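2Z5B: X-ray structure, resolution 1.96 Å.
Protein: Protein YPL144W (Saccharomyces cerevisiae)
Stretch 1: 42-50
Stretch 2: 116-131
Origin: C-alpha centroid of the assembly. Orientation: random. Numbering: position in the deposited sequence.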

# COMPACT_ATOMS: atom_id res chain seq x y z
N SER A 42 -1.22 -2.33 -8.27
CA SER A 42 -1.89 -1.85 -7.07
C SER A 42 -2.99 -0.89 -7.50
O SER A 42 -2.74 0.00 -8.32
CB SER A 42 -0.92 -1.08 -6.16
OG SER A 42 0.08 -1.93 -5.66
N LEU A 43 -4.18 -1.08 -6.98
CA LEU A 43 -5.30 -0.20 -7.31
C LEU A 43 -5.90 0.34 -6.04
O LEU A 43 -6.20 -0.42 -5.11
CB LEU A 43 -6.36 -0.93 -8.15
CG LEU A 43 -7.67 -0.16 -8.41
CD1 LEU A 43 -7.40 1.04 -9.31
CD2 LEU A 43 -8.71 -1.04 -9.06
N VAL A 44 -6.01 1.66 -5.98
CA VAL A 44 -6.83 2.30 -4.94
C VAL A 44 -8.08 2.83 -5.65
O VAL A 44 -7.97 3.55 -6.66
CB VAL A 44 -6.09 3.43 -4.20
CG1 VAL A 44 -6.96 4.01 -3.08
CG2 VAL A 44 -4.76 2.91 -3.63
N VAL A 45 -9.25 2.43 -5.18
CA VAL A 45 -10.51 2.82 -5.84
C VAL A 45 -11.59 3.18 -4.82
O VAL A 45 -11.66 2.59 -3.76
CB VAL A 45 -10.98 1.76 -6.90
CG1 VAL A 45 -11.22 0.38 -6.27
CG2 VAL A 45 -12.26 2.25 -7.67
N GLY A 46 -12.39 4.19 -5.14
CA GLY A 46 -13.47 4.63 -4.27
C GLY A 46 -14.41 5.53 -5.03
O GLY A 46 -14.18 5.83 -6.20
N PHE A 47 -15.47 5.98 -4.36
CA PHE A 47 -16.33 6.99 -4.94
C PHE A 47 -15.64 8.34 -4.86
O PHE A 47 -14.73 8.54 -4.07
CB PHE A 47 -17.69 7.00 -4.23
CG PHE A 47 -18.43 5.69 -4.29
CD1 PHE A 47 -18.48 4.96 -5.47
CD2 PHE A 47 -19.08 5.19 -3.17
CE1 PHE A 47 -19.15 3.74 -5.53
CE2 PHE A 47 -19.77 3.98 -3.23
CZ PHE A 47 -19.80 3.26 -4.42
N LYS A 48 -16.06 9.26 -5.73
CA LYS A 48 -15.51 10.60 -5.71
C LYS A 48 -16.58 11.60 -5.27
O LYS A 48 -17.74 11.49 -5.66
CB LYS A 48 -15.02 10.98 -7.10
CG LYS A 48 -14.21 12.27 -7.13
CD LYS A 48 -14.10 12.87 -8.51
CE LYS A 48 -13.94 11.82 -9.56
NZ LYS A 48 -12.97 10.74 -9.19
N GLN A 49 -16.17 12.57 -4.46
CA GLN A 49 -17.01 13.71 -4.13
C GLN A 49 -16.38 14.98 -4.72
O GLN A 49 -15.15 15.13 -4.72
CB GLN A 49 -17.15 13.82 -2.61
CG GLN A 49 -17.80 15.10 -2.09
CD GLN A 49 -19.14 14.88 -1.45
OE1 GLN A 49 -19.25 14.80 -0.22
NE2 GLN A 49 -20.19 14.78 -2.27
N GLU A 50 -17.24 15.85 -5.25
CA GLU A 50 -16.99 17.28 -5.56
C GLU A 50 -16.55 17.56 -6.99
O GLU A 50 -17.34 18.10 -7.77
CB GLU A 50 -16.11 18.00 -4.52
CG GLU A 50 -14.65 18.21 -4.91
CD GLU A 50 -13.82 18.73 -3.74
OE1 GLU A 50 -12.94 17.98 -3.27
OE2 GLU A 50 -14.08 19.87 -3.27
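Stretch 2 (116-131) YVTWSSLPSEDPSMLV

Residues 116-121 form a strand alongside strand 42-47, the N-to-C directions 25° apart, hence parallel; the signed crossing angle is -25° and the axes approach to 4.6 Å. Register follows from CA-CA distances: Tyr 116 lies against Ser 42 (4.5 Å), Val 117 against Leu 43 (4.8 Å), Thr 118 against Val 44 (4.6 Å) and Trp 119 against Val 45 (5.3 Å). The hydrogen bonds alternate as a parallel ladder requires: Leu 43 N to Tyr 116 O (2.7 Å), Thr 118 N to Leu 43 O (2.7 Å), Val 45 N to Thr 118 O (3.0 Å) and Ser 120 N to Val 45 O (2.8 Å, 178° at hydrogen).

Trp 119, chi1 t, lays its six-membered ring over Gly 46 CA, 4.0 Å from the centroid, while CE3 meets Val 45 CG1 at 3.7 Å. Beyond Ser 120 the strands separate: Phe 47 N is 4.2 Å from Ser 120 O, and a water bridges them at 2.9 and 2.8 Å respectively.

Leu 122 opens a type I turn ending at Glu 125; its CD1 packs 3.8 Å from Phe 47 CB. The Asp 126 side chain caps the following helix through OD1 and Ser 128 N (3.1 Å). Met 129 SD then covers one face of the Phe 47 ring, 4.0 Å from its centroid, opposite the edge of Trp 119; Leu 130 CD1 reaches Phe 47 CE2 at 3.6 Å.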

# COMPACT_ATOMS: atom_id res chain seq x y z
N TYR A 116 -2.87 -5.83 -5.82
CA TYR A 116 -3.23 -5.33 -4.52
C TYR A 116 -4.37 -4.34 -4.77
O TYR A 116 -4.24 -3.45 -5.62
CB TYR A 116 -2.07 -4.58 -3.87
CG TYR A 116 -0.88 -5.44 -3.51
CD1 TYR A 116 0.04 -5.84 -4.49
CD2 TYR A 116 -0.65 -5.82 -2.19
CE1 TYR A 116 1.14 -6.62 -4.17
CE2 TYR A 116 0.46 -6.59 -1.86
CZ TYR A 116 1.34 -6.98 -2.85
OH TYR A 116 2.42 -7.75 -2.55
N VAL A 117 -5.47 -4.50 -4.05
CA VAL A 117 -6.59 -3.58 -4.22
C VAL A 117 -6.98 -2.93 -2.89
O VAL A 117 -7.18 -3.61 -1.90
CB VAL A 117 -7.83 -4.30 -4.82
CG1 VAL A 117 -9.08 -3.48 -4.68
CG2 VAL A 117 -7.60 -4.57 -6.29
N THR A 118 -7.11 -1.61 -2.89
CA THR A 118 -7.68 -0.92 -1.77
C THR A 118 -9.05 -0.39 -2.12
O THR A 118 -9.19 0.27 -3.15
CB THR A 118 -6.82 0.32 -1.41
OG1 THR A 118 -5.52 -0.11 -0.98
CG2 THR A 118 -7.47 1.12 -0.31
N TRP A 119 -10.04 -0.62 -1.25
CA TRP A 119 -11.31 0.08 -1.37
C TRP A 119 -11.29 1.26 -0.40
O TRP A 119 -11.12 1.10 0.81
CB TRP A 119 -12.57 -0.81 -1.19
CG TRP A 119 -13.80 0.07 -1.39
CD1 TRP A 119 -14.47 0.74 -0.42
CD2 TRP A 119 -14.40 0.47 -2.64
NE1 TRP A 119 -15.48 1.50 -0.98
CE2 TRP A 119 -15.45 1.35 -2.34
CE3 TRP A 119 -14.15 0.15 -3.99
CZ2 TRP A 119 -16.28 1.91 -3.33
CZ3 TRP A 119 -14.96 0.71 -4.97
CH2 TRP A 119 -16.01 1.57 -4.64
N SER A 120 -11.39 2.45 -0.97
CA SER A 120 -11.36 3.72 -0.26
C SER A 120 -12.80 4.20 -0.07
O SER A 120 -13.51 4.39 -1.05
CB SER A 120 -10.57 4.76 -1.09
OG SER A 120 -10.76 6.07 -0.57
N SER A 121 -13.20 4.40 1.18
CA SER A 121 -14.58 4.78 1.51
C SER A 121 -14.70 6.25 1.86
O SER A 121 -14.09 6.71 2.82
CB SER A 121 -15.07 3.96 2.70
OG SER A 121 -15.21 2.59 2.34
N LEU A 122 -15.48 6.99 1.07
CA LEU A 122 -15.85 8.35 1.44
C LEU A 122 -16.44 8.39 2.86
O LEU A 122 -17.11 7.44 3.28
CB LEU A 122 -16.85 8.94 0.44
CG LEU A 122 -16.36 9.31 -0.96
CD1 LEU A 122 -17.49 9.88 -1.83
CD2 LEU A 122 -15.17 10.29 -0.92
N PRO A 123 -16.21 9.48 3.59
CA PRO A 123 -16.88 9.59 4.88
C PRO A 123 -18.38 9.32 4.75
O PRO A 123 -18.96 8.72 5.65
CB PRO A 123 -16.62 11.05 5.27
CG PRO A 123 -15.28 11.33 4.65
CD PRO A 123 -15.33 10.64 3.33
N SER A 124 -18.96 9.69 3.60
CA SER A 124 -20.41 9.65 3.36
C SER A 124 -20.94 8.34 2.76
O SER A 124 -22.15 8.17 2.59
CB SER A 124 -20.80 10.79 2.42
OG SER A 124 -20.20 10.57 1.16
N GLU A 125 -20.02 7.44 2.44
CA GLU A 125 -20.37 6.20 1.75
C GLU A 125 -21.49 5.40 2.39
O GLU A 125 -21.46 5.09 3.58
CB GLU A 125 -19.13 5.32 1.66
CG GLU A 125 -19.32 4.09 0.83
CD GLU A 125 -18.05 3.31 0.80
OE1 GLU A 125 -17.78 2.60 1.79
OE2 GLU A 125 -17.32 3.46 -0.19
N ASP A 126 -22.45 5.04 1.55
CA ASP A 126 -23.40 3.98 1.85
C ASP A 126 -22.94 2.76 1.03
O ASP A 126 -23.11 2.74 -0.19
CB ASP A 126 -24.80 4.45 1.44
CG ASP A 126 -25.84 3.36 1.52
OD1 ASP A 126 -25.56 2.26 2.06
OD2 ASP A 126 -26.97 3.60 1.01
N PRO A 127 -22.35 1.74 1.67
CA PRO A 127 -21.89 0.59 0.87
C PRO A 127 -22.95 -0.19 0.06
O PRO A 127 -22.58 -1.01 -0.78
CB PRO A 127 -21.21 -0.33 1.90
CG PRO A 127 -20.88 0.55 3.05
CD PRO A 127 -22.03 1.56 3.10
N SER A 128 -24.25 0.06 0.28
CA SER A 128 -25.28 -0.47 -0.65
C SER A 128 -25.05 -0.05 -2.10
O SER A 128 -25.47 -0.76 -3.03
CB SER A 128 -26.71 -0.11 -0.20
OG SER A 128 -27.11 1.17 -0.71
N MET A 129 -24.41 1.11 -2.29
CA MET A 129 -23.98 1.59 -3.61
C MET A 129 -23.01 0.63 -4.31
O MET A 129 -23.01 0.53 -5.53
CB MET A 129 -23.30 2.96 -3.47
CG MET A 129 -24.07 4.16 -4.00
SD MET A 129 -22.94 5.50 -4.54
CE MET A 129 -23.78 6.89 -3.78
N LEU A 130 -22.17 -0.05 -3.54
CA LEU A 130 -21.22 -1.03 -4.10
C LEU A 130 -21.98 -2.24 -4.63
O LEU A 130 -21.64 -2.78 -5.68
CB LEU A 130 -20.19 -1.47 -3.05
CG LEU A 130 -19.02 -0.51 -2.73
CD1 LEU A 130 -19.48 0.68 -1.90
CD2 LEU A 130 -17.91 -1.23 -2.00
N VAL A 131 -23.03 -2.63 -3.91
CA VAL A 131 -23.89 -3.75 -4.31
C VAL A 131 -24.65 -3.41 -5.59
O VAL A 131 -24.66 -4.19 -6.54
CB VAL A 131 -24.87 -4.13 -3.17
CG1 VAL A 131 -25.78 -5.29 -3.58
CG2 VAL A 131 -24.09 -4.47 -1.92
O HOH W 1 -3.98 -0.46 -3.16
O HOH W 2 -15.97 5.50 -1.58
O HOH W 3 -12.72 7.57 -1.85
O HOH W 4 -18.05 12.39 1.62